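Local coordinates for protein ricin B lectin (Clostridium thermocellum, PDB 3VSF) that acts as an exo-beta-1,3-galactanase, probably splitting sugar units from the ends of beta-1,3-galactan chains, and carries a galactose-binding beta-trefoil module, at residues 61-66 and 92-97; 84-89 and 115-120; 167-172 and 210-215; 238-243 and 247-252; 324-329 and 342-347. One frame throughout, in Å; residues are numbered along the deposited sequence.

Contact 1: 61-66 and 92-97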
# COMPACT_ATOMS: atom_id res chain seq x y z
N GLY A 61 -10.80 -6.71 2.08
CA GLY A 61 -11.22 -7.14 0.76
C GLY A 61 -10.10 -7.41 -0.23
O GLY A 61 -8.92 -7.47 0.14
N GLY A 62 -10.48 -7.59 -1.49
CA GLY A 62 -9.54 -7.82 -2.57
C GLY A 62 -10.15 -7.34 -3.87
O GLY A 62 -11.24 -6.75 -3.87
N MET A 63 -9.47 -7.58 -4.98
CA MET A 63 -9.96 -7.11 -6.28
C MET A 63 -9.57 -8.02 -7.43
O MET A 63 -8.52 -8.67 -7.42
CB MET A 63 -9.47 -5.68 -6.54
CG MET A 63 -9.95 -5.09 -7.85
SD MET A 63 -9.63 -3.32 -7.96
CE MET A 63 -10.56 -2.74 -6.54
N LEU A 64 -10.44 -8.07 -8.44
CA LEU A 64 -10.20 -8.89 -9.62
C LEU A 64 -10.54 -8.11 -10.89
O LEU A 64 -11.56 -7.42 -10.95
CB LEU A 64 -11.04 -10.17 -9.56
CG LEU A 64 -10.86 -11.16 -10.71
CD1 LEU A 64 -9.45 -11.71 -10.73
CD2 LEU A 64 -11.88 -12.28 -10.61
N LYS A 65 -9.68 -8.22 -11.89
CA LYS A 65 -9.90 -7.56 -13.17
C LYS A 65 -10.36 -8.57 -14.22
O LYS A 65 -9.58 -9.39 -14.69
CB LYS A 65 -8.62 -6.86 -13.64
CG LYS A 65 -8.70 -6.30 -15.06
CD LYS A 65 -9.85 -5.32 -15.22
CE LYS A 65 -9.74 -4.55 -16.53
NZ LYS A 65 -9.65 -5.46 -17.71
N HIS A 66 -11.64 -8.50 -14.58
CA HIS A 66 -12.19 -9.39 -15.58
C HIS A 66 -13.04 -8.62 -16.59
O HIS A 66 -13.95 -7.89 -16.21
CB HIS A 66 -13.02 -10.50 -14.92
CG HIS A 66 -13.40 -11.60 -15.85
ND1 HIS A 66 -14.64 -11.68 -16.47
CD2 HIS A 66 -12.71 -12.68 -16.28
CE1 HIS A 66 -14.69 -12.75 -17.23
NE2 HIS A 66 -13.53 -13.38 -17.14
N LYS A 92 -15.03 0.78 -13.51
CA LYS A 92 -14.09 0.81 -14.63
C LYS A 92 -12.98 1.82 -14.37
O LYS A 92 -11.85 1.65 -14.84
CB LYS A 92 -14.81 1.17 -15.93
CG LYS A 92 -15.73 0.09 -16.47
CD LYS A 92 -16.35 0.52 -17.79
CE LYS A 92 -17.13 -0.62 -18.43
NZ LYS A 92 -17.78 -0.20 -19.70
N ASP A 93 -13.30 2.88 -13.62
CA ASP A 93 -12.36 3.96 -13.37
C ASP A 93 -11.58 3.76 -12.08
O ASP A 93 -10.60 4.45 -11.82
CB ASP A 93 -13.10 5.30 -13.33
CG ASP A 93 -13.92 5.48 -12.07
OD1 ASP A 93 -13.50 6.27 -11.20
OD2 ASP A 93 -14.97 4.82 -11.95
N LEU A 94 -12.03 2.80 -11.27
CA LEU A 94 -11.37 2.46 -10.01
C LEU A 94 -11.56 3.49 -8.90
O LEU A 94 -10.95 3.39 -7.84
CB LEU A 94 -9.87 2.19 -10.23
CG LEU A 94 -9.50 0.81 -10.78
CD1 LEU A 94 -8.02 0.75 -11.13
CD2 LEU A 94 -9.85 -0.27 -9.77
N VAL A 95 -12.41 4.48 -9.15
CA VAL A 95 -12.70 5.50 -8.14
C VAL A 95 -14.19 5.56 -7.81
O VAL A 95 -14.57 5.68 -6.65
CB VAL A 95 -12.21 6.90 -8.58
CG1 VAL A 95 -12.60 7.95 -7.56
CG2 VAL A 95 -10.70 6.89 -8.79
N ASN A 96 -15.02 5.46 -8.84
CA ASN A 96 -16.47 5.43 -8.66
C ASN A 96 -16.99 4.00 -8.64
O ASN A 96 -16.99 3.31 -9.66
CB ASN A 96 -17.18 6.23 -9.75
CG ASN A 96 -16.80 7.70 -9.74
OD1 ASN A 96 -17.34 8.48 -8.96
ND2 ASN A 96 -15.87 8.08 -10.60
N TRP A 97 -17.45 3.56 -7.47
CA TRP A 97 -17.85 2.17 -7.29
C TRP A 97 -19.36 1.97 -7.24
O TRP A 97 -20.08 2.77 -6.63
CB TRP A 97 -17.20 1.59 -6.03
CG TRP A 97 -15.71 1.50 -6.15
CD1 TRP A 97 -14.79 2.40 -5.70
CD2 TRP A 97 -14.97 0.45 -6.79
NE1 TRP A 97 -13.52 1.97 -6.01
CE2 TRP A 97 -13.61 0.78 -6.68
CE3 TRP A 97 -15.33 -0.73 -7.44
CZ2 TRP A 97 -12.60 -0.03 -7.20
CZ3 TRP A 97 -14.33 -1.53 -7.95
CH2 TRP A 97 -12.98 -1.18 -7.83
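Met63 reaches across to Leu94 and Trp97 with the outer half of its side chain, over a gap of 10.4 Å between the CA atoms of Met63 and Leu94. From CB the chain runs out extended: with chi1 and chi2 both near 180°, CB and CG span the distance and SD is the first atom to touch. SD lies 3.6 Å from Leu94 CD2. It also stands at the edge of the six-membered ring of Trp97, 5.3 Å from the centroid and 78° off the ring normal, a Met-aromatic contact. The chain then bends, and CE, the tip, turns obliquely toward the indole, in a position the model does not fix well. Asp93 OD1 braces the turn that carries Leu94, accepting from Asn96 N (2.9 Å) on its syn side, an Asx motif. Trp72 and Tyr70 of strand 69-77 touch the same methionine, and Trp72 meets Trp97 edge-to-face. The arrangement belongs to one blade of the five-bladed beta-propeller of family 43 enzymes: its first strand is packed, across the blade, against the connection between its third and fourth strands.

Contact 2: 84-89 and 115-120; sequences LGVSCY and CNIERP
Val86 meets Ile117 and Pro120 with its two methyl groups, one for each partner. Its first torsion, 176°, sets CG1 trans to the main-chain nitrogen and CG2 trans to the carbonyl carbon, which places one methyl toward each partner. CG1 lies against the proline ring, 4.1 Å from Pro120 CG and equally far from Pro120 CB, so it rests on the CB-CG side of the ring; the two side chains pass alongside one another, pointing opposite ways. CG2 makes the looser approach, 4.4 Å to Ile117 CG2. At Ile117 a first torsion of -80° keeps CG1 beside the backbone nitrogen and leaves the CG2 methyl to do the touching. In a regular strand, residues three apart would point to different sides, yet the CB atoms of both Ile117 and Pro120 are directed at Val86. Positive phi and psi at Arg119, which interrupt the extended run, are consistent with this. No hydrogen bond crosses the contact, and the nearest CA atoms, of Val86 and Pro120, are 7.6 Å apart. Glu118 points away and forms a salt bridge with Arg77, while Arg119 pairs with Asp186. The contact thus lies between two propeller blades, strand 83-91 of one and strand 116-124 of the next, with Met133 of strand 131-138 touching both Val86 and Pro120, and Val103 and Leu104 of strand 98-105 flanking Val86.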
# COMPACT_ATOMS: atom_id res chain seq x y z
N LEU A 84 -21.85 -10.93 8.22
CA LEU A 84 -23.15 -10.55 7.67
C LEU A 84 -23.21 -10.88 6.18
O LEU A 84 -24.11 -11.58 5.72
CB LEU A 84 -23.42 -9.07 7.91
CG LEU A 84 -24.85 -8.55 7.76
CD1 LEU A 84 -24.95 -7.11 8.25
CD2 LEU A 84 -25.36 -8.67 6.33
N GLY A 85 -22.24 -10.36 5.42
CA GLY A 85 -22.20 -10.59 3.99
C GLY A 85 -20.88 -10.21 3.35
O GLY A 85 -20.11 -9.42 3.91
N VAL A 86 -20.60 -10.78 2.19
CA VAL A 86 -19.41 -10.44 1.43
C VAL A 86 -19.79 -9.56 0.24
O VAL A 86 -20.19 -10.06 -0.81
CB VAL A 86 -18.67 -11.70 0.93
CG1 VAL A 86 -17.49 -11.31 0.06
CG2 VAL A 86 -18.22 -12.55 2.10
N SER A 87 -19.68 -8.25 0.43
CA SER A 87 -20.11 -7.29 -0.58
C SER A 87 -19.27 -7.35 -1.85
O SER A 87 -18.16 -7.88 -1.85
CB SER A 87 -20.09 -5.87 0.00
OG SER A 87 -20.84 -5.81 1.20
N CYS A 88 -19.82 -6.79 -2.93
CA CYS A 88 -19.12 -6.74 -4.20
C CYS A 88 -19.40 -5.42 -4.92
O CYS A 88 -20.55 -5.08 -5.19
CB CYS A 88 -19.53 -7.91 -5.09
SG CYS A 88 -18.86 -7.84 -6.77
N TYR A 89 -18.33 -4.68 -5.22
CA TYR A 89 -18.46 -3.41 -5.92
C TYR A 89 -17.78 -3.46 -7.28
O TYR A 89 -16.72 -4.07 -7.43
CB TYR A 89 -17.89 -2.28 -5.06
CG TYR A 89 -18.62 -2.07 -3.75
CD1 TYR A 89 -18.31 -2.84 -2.64
CD2 TYR A 89 -19.62 -1.12 -3.64
CE1 TYR A 89 -18.98 -2.66 -1.44
CE2 TYR A 89 -20.29 -0.93 -2.44
CZ TYR A 89 -19.97 -1.70 -1.35
OH TYR A 89 -20.63 -1.51 -0.16
N CYS A 115 -20.88 -17.20 12.42
CA CYS A 115 -19.45 -17.40 12.23
C CYS A 115 -18.70 -16.11 11.90
O CYS A 115 -19.31 -15.05 11.74
CB CYS A 115 -19.21 -18.41 11.10
SG CYS A 115 -19.58 -17.78 9.45
N ASN A 116 -17.38 -16.22 11.82
CA ASN A 116 -16.53 -15.10 11.41
C ASN A 116 -15.90 -15.37 10.05
O ASN A 116 -15.24 -16.39 9.86
CB ASN A 116 -15.43 -14.86 12.44
CG ASN A 116 -15.97 -14.54 13.82
OD1 ASN A 116 -15.61 -15.18 14.80
ND2 ASN A 116 -16.85 -13.54 13.90
N ILE A 117 -16.10 -14.46 9.11
CA ILE A 117 -15.44 -14.55 7.82
C ILE A 117 -14.68 -13.26 7.51
O ILE A 117 -15.25 -12.17 7.56
CB ILE A 117 -16.42 -14.86 6.68
CG1 ILE A 117 -16.75 -16.35 6.66
CG2 ILE A 117 -15.83 -14.44 5.34
CD1 ILE A 117 -17.38 -16.82 5.37
N GLU A 118 -13.40 -13.39 7.21
CA GLU A 118 -12.56 -12.23 6.96
C GLU A 118 -11.53 -12.49 5.87
O GLU A 118 -11.13 -13.63 5.64
CB GLU A 118 -11.88 -11.77 8.25
CG GLU A 118 -11.06 -12.84 8.95
CD GLU A 118 -10.71 -12.46 10.38
OE1 GLU A 118 -9.61 -12.85 10.84
OE2 GLU A 118 -11.52 -11.79 11.04
N ARG A 119 -11.10 -11.42 5.21
CA ARG A 119 -10.13 -11.50 4.12
C ARG A 119 -10.58 -12.43 2.99
O ARG A 119 -9.87 -13.36 2.62
CB ARG A 119 -8.76 -11.94 4.65
CG ARG A 119 -8.20 -11.00 5.69
CD ARG A 119 -6.76 -11.33 6.04
NE ARG A 119 -6.18 -10.32 6.91
CZ ARG A 119 -5.71 -9.16 6.49
NH1 ARG A 119 -5.75 -8.85 5.19
NH2 ARG A 119 -5.19 -8.29 7.35
N PRO A 120 -11.78 -12.17 2.43
CA PRO A 120 -12.27 -12.95 1.29
C PRO A 120 -11.61 -12.50 -0.01
O PRO A 120 -11.59 -11.30 -0.30
CB PRO A 120 -13.76 -12.62 1.27
CG PRO A 120 -13.84 -11.24 1.82
CD PRO A 120 -12.75 -11.15 2.86

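Contact 3: 167-172 and 210-215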
# COMPACT_ATOMS: atom_id res chain seq x y z
N ARG A 167 -9.60 -27.35 7.30
CA ARG A 167 -8.18 -27.08 7.53
C ARG A 167 -7.37 -27.87 6.50
O ARG A 167 -7.45 -29.10 6.46
CB ARG A 167 -7.78 -27.48 8.95
CG ARG A 167 -8.51 -26.69 10.03
CD ARG A 167 -8.46 -27.40 11.37
NE ARG A 167 -7.13 -27.39 11.97
CZ ARG A 167 -6.75 -26.54 12.92
NH1 ARG A 167 -7.60 -25.63 13.38
NH2 ARG A 167 -5.52 -26.60 13.41
N PRO A 168 -6.61 -27.16 5.66
CA PRO A 168 -5.84 -27.78 4.58
C PRO A 168 -5.13 -29.05 5.02
O PRO A 168 -4.63 -29.11 6.15
CB PRO A 168 -4.82 -26.69 4.22
CG PRO A 168 -5.53 -25.42 4.53
CD PRO A 168 -6.39 -25.70 5.74
N MET A 169 -5.08 -30.04 4.14
CA MET A 169 -4.39 -31.30 4.42
C MET A 169 -5.00 -32.01 5.63
O MET A 169 -4.28 -32.50 6.50
CB MET A 169 -2.90 -31.05 4.67
CG MET A 169 -2.31 -29.90 3.84
SD MET A 169 -2.14 -30.26 2.09
CE MET A 169 -0.83 -31.48 2.11
N GLN A 170 -6.33 -32.05 5.69
CA GLN A 170 -7.02 -32.71 6.79
C GLN A 170 -6.89 -34.23 6.72
O GLN A 170 -6.75 -34.90 7.74
CB GLN A 170 -8.50 -32.32 6.81
CG GLN A 170 -8.87 -31.33 7.90
CD GLN A 170 -10.35 -30.98 7.90
OE1 GLN A 170 -11.10 -31.42 7.03
NE2 GLN A 170 -10.77 -30.20 8.89
N ASP A 171 -6.95 -34.76 5.51
CA ASP A 171 -6.90 -36.20 5.29
C ASP A 171 -5.50 -36.79 5.52
O ASP A 171 -5.36 -37.97 5.84
CB ASP A 171 -7.40 -36.55 3.89
CG ASP A 171 -6.59 -35.87 2.80
OD1 ASP A 171 -5.94 -34.85 3.09
OD2 ASP A 171 -6.62 -36.36 1.65
N THR A 172 -4.47 -35.96 5.35
CA THR A 172 -3.10 -36.41 5.56
C THR A 172 -2.90 -36.88 7.00
O THR A 172 -1.94 -37.60 7.29
CB THR A 172 -2.08 -35.30 5.25
OG1 THR A 172 -2.25 -34.22 6.18
CG2 THR A 172 -2.26 -34.78 3.83
N HIS A 210 1.92 -20.76 4.91
CA HIS A 210 1.79 -21.92 4.04
C HIS A 210 1.28 -21.53 2.66
O HIS A 210 0.23 -20.91 2.53
CB HIS A 210 0.88 -22.97 4.67
CG HIS A 210 1.54 -23.81 5.72
ND1 HIS A 210 0.89 -24.82 6.39
CD2 HIS A 210 2.80 -23.79 6.21
CE1 HIS A 210 1.72 -25.39 7.25
NE2 HIS A 210 2.89 -24.78 7.16
N LEU A 211 2.04 -21.90 1.64
CA LEU A 211 1.63 -21.67 0.26
C LEU A 211 1.10 -22.97 -0.34
O LEU A 211 1.87 -23.89 -0.62
CB LEU A 211 2.80 -21.15 -0.57
CG LEU A 211 2.50 -20.85 -2.05
CD1 LEU A 211 1.43 -19.79 -2.18
CD2 LEU A 211 3.77 -20.44 -2.78
N TYR A 212 -0.21 -23.04 -0.53
CA TYR A 212 -0.85 -24.23 -1.07
C TYR A 212 -1.09 -24.10 -2.57
O TYR A 212 -1.58 -23.08 -3.04
CB TYR A 212 -2.17 -24.51 -0.36
CG TYR A 212 -2.07 -24.62 1.14
CD1 TYR A 212 -1.68 -25.80 1.74
CD2 TYR A 212 -2.37 -23.53 1.95
CE1 TYR A 212 -1.59 -25.91 3.12
CE2 TYR A 212 -2.28 -23.63 3.33
CZ TYR A 212 -1.89 -24.82 3.91
OH TYR A 212 -1.80 -24.91 5.28
N GLU A 213 -0.73 -25.14 -3.31
CA GLU A 213 -1.03 -25.20 -4.74
C GLU A 213 -2.41 -25.81 -4.94
O GLU A 213 -2.70 -26.89 -4.42
CB GLU A 213 0.02 -26.02 -5.48
CG GLU A 213 -0.24 -26.16 -6.97
CD GLU A 213 0.81 -27.00 -7.68
OE1 GLU A 213 1.81 -27.37 -7.03
OE2 GLU A 213 0.63 -27.28 -8.88
N LEU A 214 -3.26 -25.12 -5.70
CA LEU A 214 -4.62 -25.57 -5.91
C LEU A 214 -4.73 -26.52 -7.10
O LEU A 214 -3.89 -26.50 -8.00
CB LEU A 214 -5.55 -24.37 -6.13
CG LEU A 214 -5.56 -23.32 -5.02
CD1 LEU A 214 -6.49 -22.18 -5.38
CD2 LEU A 214 -5.97 -23.95 -3.70
N THR A 215 -5.76 -27.36 -7.09
CA THR A 215 -6.07 -28.21 -8.22
C THR A 215 -6.53 -27.34 -9.39
O THR A 215 -6.86 -26.17 -9.20
CB THR A 215 -7.17 -29.24 -7.87
OG1 THR A 215 -8.28 -28.57 -7.28
CG2 THR A 215 -6.63 -30.27 -6.89
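Tyr212 receives Pro168 on one face of its ring. Two residues earlier on the same strand, His210 donates from ND1 to Tyr212 OH (2.9 Å, 151° at the hydrogen), with the hydroxyl oxygen only 1° out of the imidazole plane, which restrains the far end of the phenol. At Tyr212 itself, Pro168 CB stands 3.9 Å from the ring centroid and 29° off the normal, a CH-pi contact, and is 3.5 Å from CZ. Pro168 CG also lies over the CZ end, 3.7 Å from Tyr212 CZ. Met169 CG comes obliquely to Tyr212 CE1 at 4.1 Å. The turn behind Met169 is closed by Thr172 OG1, which donates to Met169 O. Further on, Leu214 packs on Phe199. The loop 167-172 follows the last strand of one blade, 161-166, and lies on strand 208-214 of the next. That strand is flanked by strands 197-203 and 221-228; Ile221 of the latter touches Pro168, and Leu224 touches Tyr212.

Contact 4: 238-243 and 247-252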
# COMPACT_ATOMS: atom_id res chain seq x y z
N CYS A 238 0.25 -10.89 0.84
CA CYS A 238 -0.21 -10.56 -0.51
C CYS A 238 0.79 -11.11 -1.52
O CYS A 238 1.96 -10.76 -1.50
CB CYS A 238 -0.34 -9.04 -0.68
SG CYS A 238 -1.53 -8.25 0.43
N LEU A 239 0.31 -11.99 -2.40
CA LEU A 239 1.18 -12.62 -3.38
C LEU A 239 0.98 -12.05 -4.77
O LEU A 239 -0.13 -12.07 -5.31
CB LEU A 239 0.96 -14.14 -3.39
CG LEU A 239 1.92 -14.95 -4.26
CD1 LEU A 239 3.36 -14.63 -3.92
CD2 LEU A 239 1.64 -16.44 -4.12
N ILE A 240 2.06 -11.53 -5.36
CA ILE A 240 2.01 -10.96 -6.70
C ILE A 240 3.24 -11.34 -7.52
O ILE A 240 4.20 -11.90 -6.99
CB ILE A 240 1.90 -9.42 -6.65
CG1 ILE A 240 3.15 -8.81 -6.01
CG2 ILE A 240 0.65 -8.99 -5.90
CD1 ILE A 240 3.11 -7.30 -5.91
N LYS A 241 3.20 -11.02 -8.81
CA LYS A 241 4.31 -11.32 -9.71
C LYS A 241 4.47 -10.19 -10.72
O LYS A 241 3.49 -9.57 -11.13
CB LYS A 241 4.06 -12.65 -10.44
CG LYS A 241 5.20 -13.10 -11.33
CD LYS A 241 4.88 -14.44 -11.98
CE LYS A 241 6.06 -14.96 -12.79
NZ LYS A 241 5.77 -16.30 -13.38
N ARG A 242 5.71 -9.92 -11.12
CA ARG A 242 5.97 -8.83 -12.07
C ARG A 242 6.74 -9.31 -13.30
O ARG A 242 6.15 -9.49 -14.37
CB ARG A 242 6.72 -7.69 -11.38
CG ARG A 242 6.62 -6.36 -12.12
CD ARG A 242 7.39 -5.27 -11.40
NE ARG A 242 8.50 -4.76 -12.22
CZ ARG A 242 8.40 -3.74 -13.06
NH1 ARG A 242 7.24 -3.11 -13.21
NH2 ARG A 242 9.45 -3.35 -13.76
N ASN A 243 8.04 -9.50 -13.15
CA ASN A 243 8.88 -9.92 -14.27
C ASN A 243 9.66 -11.18 -13.96
O ASN A 243 10.89 -11.16 -13.85
CB ASN A 243 9.85 -8.80 -14.66
CG ASN A 243 9.16 -7.47 -14.86
OD1 ASN A 243 7.99 -7.42 -15.25
ND2 ASN A 243 9.88 -6.38 -14.60
N TYR A 247 6.56 -11.61 -5.48
CA TYR A 247 6.70 -10.69 -4.35
C TYR A 247 5.65 -10.98 -3.28
O TYR A 247 4.47 -11.12 -3.58
CB TYR A 247 6.58 -9.24 -4.83
CG TYR A 247 7.58 -8.88 -5.90
CD1 TYR A 247 8.84 -8.38 -5.57
CD2 TYR A 247 7.28 -9.04 -7.24
CE1 TYR A 247 9.75 -8.04 -6.55
CE2 TYR A 247 8.19 -8.70 -8.23
CZ TYR A 247 9.42 -8.21 -7.87
OH TYR A 247 10.33 -7.88 -8.85
N LEU A 248 6.10 -11.06 -2.03
CA LEU A 248 5.21 -11.36 -0.92
C LEU A 248 5.18 -10.23 0.11
O LEU A 248 6.07 -10.12 0.95
CB LEU A 248 5.62 -12.67 -0.25
CG LEU A 248 4.71 -13.18 0.88
CD1 LEU A 248 3.28 -13.32 0.39
CD2 LEU A 248 5.23 -14.50 1.42
N ILE A 249 4.15 -9.39 0.03
CA ILE A 249 3.96 -8.31 0.98
C ILE A 249 3.22 -8.82 2.21
O ILE A 249 2.10 -9.31 2.11
CB ILE A 249 3.18 -7.13 0.37
CG1 ILE A 249 4.07 -6.34 -0.60
CG2 ILE A 249 2.66 -6.21 1.46
CD1 ILE A 249 4.44 -7.09 -1.86
N THR A 250 3.84 -8.69 3.38
CA THR A 250 3.25 -9.17 4.62
C THR A 250 3.17 -8.07 5.66
O THR A 250 3.70 -6.98 5.47
CB THR A 250 4.05 -10.35 5.20
OG1 THR A 250 5.38 -9.91 5.51
CG2 THR A 250 4.12 -11.50 4.21
N SER A 251 2.49 -8.37 6.77
CA SER A 251 2.42 -7.45 7.90
C SER A 251 2.89 -8.16 9.16
O SER A 251 3.28 -9.32 9.12
CB SER A 251 1.00 -6.93 8.09
OG SER A 251 0.15 -7.94 8.60
N GLY A 252 2.85 -7.45 10.28
CA GLY A 252 3.20 -8.03 11.56
C GLY A 252 1.97 -8.55 12.27
O GLY A 252 0.85 -8.34 11.80
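Ile240 and Tyr247 form one of three antiparallel pairs in a beta hairpin, the first two strands of a propeller blade; the strand axes run 158° apart and come within 4.8 Å. On the sheet face bearing Cys238, Ile240, Tyr247 and Ile249, the branch of Ile240 is one bump and Tyr247 the larger. Ile240 CG1 occupies the position between the backbone nitrogen and carbonyl carbon (chi1 64°) and fits beside Tyr247 CB at 3.7 Å, while CD1 extends to Ile249 CD1 (4.3 Å). The tyrosine ring turns its edge to the start of the turn: Arg242 N lies there in the ring plane, and Arg242 CB comes obliquely to Tyr247 CE2 at 3.6 Å; the hydroxyl is hydrogen-bonded to Asp333 O. On the reverse face the leucines of the non-hydrogen-bonded pair approach to 4.5 Å between Leu239 CD1 and Leu248 CD1, and Leu248 CD1 also lies beside Cys238 O. Ile292 of strand 288-296 covers Ile240 and Ile249, whereas Leu239 faces Leu211 of strand 208-214, so each side meets a different adjoining blade. Backbone bonds hold both hydrogen-bonded pairs, the straightest being Tyr247 N to Ile240 O, 2.8 Å with 170° at the hydrogen.

Contact 5: 324-329 and 342-347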
# COMPACT_ATOMS: atom_id res chain seq x y z
N VAL A 324 -7.11 2.59 2.76
CA VAL A 324 -5.90 3.30 2.35
C VAL A 324 -5.34 2.69 1.07
O VAL A 324 -4.81 1.59 1.07
CB VAL A 324 -4.82 3.25 3.44
CG1 VAL A 324 -3.50 3.78 2.91
CG2 VAL A 324 -5.26 4.03 4.67
N TRP A 325 -5.47 3.43 -0.04
CA TRP A 325 -4.95 2.97 -1.32
C TRP A 325 -3.72 3.78 -1.74
O TRP A 325 -3.74 5.01 -1.72
CB TRP A 325 -6.02 3.03 -2.40
CG TRP A 325 -7.11 2.01 -2.23
CD1 TRP A 325 -7.29 1.18 -1.17
CD2 TRP A 325 -8.15 1.71 -3.16
NE1 TRP A 325 -8.39 0.38 -1.38
CE2 TRP A 325 -8.94 0.68 -2.59
CE3 TRP A 325 -8.51 2.21 -4.42
CZ2 TRP A 325 -10.05 0.15 -3.24
CZ3 TRP A 325 -9.61 1.67 -5.06
CH2 TRP A 325 -10.37 0.66 -4.47
N LEU A 326 -2.66 3.07 -2.12
CA LEU A 326 -1.42 3.71 -2.52
C LEU A 326 -0.81 2.95 -3.69
O LEU A 326 -1.08 1.77 -3.88
CB LEU A 326 -0.43 3.74 -1.36
CG LEU A 326 -0.91 4.40 -0.06
CD1 LEU A 326 0.07 4.12 1.06
CD2 LEU A 326 -1.09 5.90 -0.25
N PRO A 327 0.01 3.64 -4.50
CA PRO A 327 0.70 2.97 -5.61
C PRO A 327 1.93 2.21 -5.11
O PRO A 327 2.68 2.72 -4.28
CB PRO A 327 1.14 4.14 -6.49
CG PRO A 327 1.32 5.27 -5.54
CD PRO A 327 0.26 5.09 -4.48
N LEU A 328 2.12 0.99 -5.61
CA LEU A 328 3.30 0.21 -5.28
C LEU A 328 4.33 0.36 -6.39
O LEU A 328 4.17 -0.19 -7.48
CB LEU A 328 2.94 -1.26 -5.09
CG LEU A 328 4.09 -2.20 -4.73
CD1 LEU A 328 4.72 -1.80 -3.41
CD2 LEU A 328 3.62 -3.65 -4.69
N ASN A 329 5.39 1.11 -6.11
CA ASN A 329 6.40 1.41 -7.12
C ASN A 329 7.60 0.47 -7.07
O ASN A 329 8.03 0.05 -6.00
CB ASN A 329 6.87 2.86 -6.99
CG ASN A 329 5.73 3.85 -7.16
OD1 ASN A 329 4.83 3.65 -7.98
ND2 ASN A 329 5.76 4.94 -6.39
N ASP A 342 -1.63 11.65 0.77
CA ASP A 342 -2.90 11.93 1.43
C ASP A 342 -4.03 11.90 0.41
O ASP A 342 -5.19 11.66 0.75
CB ASP A 342 -2.85 13.28 2.14
CG ASP A 342 -3.92 13.41 3.21
OD1 ASP A 342 -3.67 12.99 4.36
OD2 ASP A 342 -5.01 13.93 2.90
N SER A 343 -3.68 12.14 -0.85
CA SER A 343 -4.63 12.06 -1.95
C SER A 343 -3.96 11.42 -3.16
O SER A 343 -2.85 11.78 -3.53
CB SER A 343 -5.16 13.45 -2.32
OG SER A 343 -5.84 14.04 -1.23
N VAL A 344 -4.64 10.45 -3.78
CA VAL A 344 -4.08 9.72 -4.90
C VAL A 344 -4.93 9.88 -6.16
O VAL A 344 -6.15 9.77 -6.12
CB VAL A 344 -3.95 8.22 -4.58
CG1 VAL A 344 -3.47 7.44 -5.80
CG2 VAL A 344 -3.01 8.01 -3.40
N LYS A 345 -4.26 10.14 -7.29
CA LYS A 345 -4.95 10.24 -8.57
C LYS A 345 -4.78 8.95 -9.36
O LYS A 345 -3.67 8.42 -9.47
CB LYS A 345 -4.43 11.43 -9.38
CG LYS A 345 -5.25 11.73 -10.62
CD LYS A 345 -4.38 11.80 -11.86
CE LYS A 345 -5.22 12.06 -13.10
NZ LYS A 345 -4.39 12.09 -14.34
N ILE A 346 -5.88 8.45 -9.92
CA ILE A 346 -5.85 7.20 -10.67
C ILE A 346 -6.51 7.34 -12.04
O ILE A 346 -7.62 7.87 -12.16
CB ILE A 346 -6.55 6.06 -9.90
CG1 ILE A 346 -5.87 5.84 -8.55
CG2 ILE A 346 -6.53 4.78 -10.72
CD1 ILE A 346 -6.45 4.69 -7.76
N ASP A 347 -5.82 6.87 -13.07
CA ASP A 347 -6.38 6.82 -14.42
C ASP A 347 -6.26 5.40 -14.95
O ASP A 347 -5.31 5.06 -15.65
CB ASP A 347 -5.65 7.80 -15.34
CG ASP A 347 -6.40 8.05 -16.64
OD1 ASP A 347 -7.65 8.17 -16.59
OD2 ASP A 347 -5.75 8.12 -17.70
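The flat carbonyl group of Trp325 meets Val344, while its indole lies to one side. These residues join the third strand of the fifth propeller blade, 322-330, to the small three-stranded antiparallel sheet formed by 41-43, 343-347 and 352-355. Two aromatic rings adjoin the indole: Phe48 meets it edge-to-face, and Trp72 lies with its plane turned about 55° to it. The peptide is met at its oxygen, where Val344 CG2 stands 3.5 Å from Trp325 O, with an angle of about 147° at that oxygen. Ile353 of the small sheet touches Pro327, Val344 and Ile346, extending the apolar layer. The side chain of Leu326 is about 9 Å from that of Asn440, a galactose-binding residue, so the contact lies near the lectin module. Although the CB of Leu326 is directed away from 342-347, its branch swings back, and CD2 comes to 4.2 Å from Val344 CG2.

Contacts 1 to 4 all fall within the family 43 propeller, and contact 5 joins its last blade to a small sheet. Contacts 1 and 2 alternate along the chain and share the sheet containing strand 83-91; their centres are 16 Å apart, and Trp97 CZ3 touches Tyr89 O at 3.5 Å. Contacts 3, 4 and 5 follow in series. Contact 3 meets contact 4 through Leu211 CD1 and Leu239 CD2 (3.9 Å), and contact 4 meets contact 5 through Ile240 CD1 and Leu328 CD2 (3.9 Å). Contact 5 returns to contact 1, where Trp325 CH2 lies 3.6 Å from Trp97 CZ2. The last and first blades are thereby packed together, consistent with a closed ring.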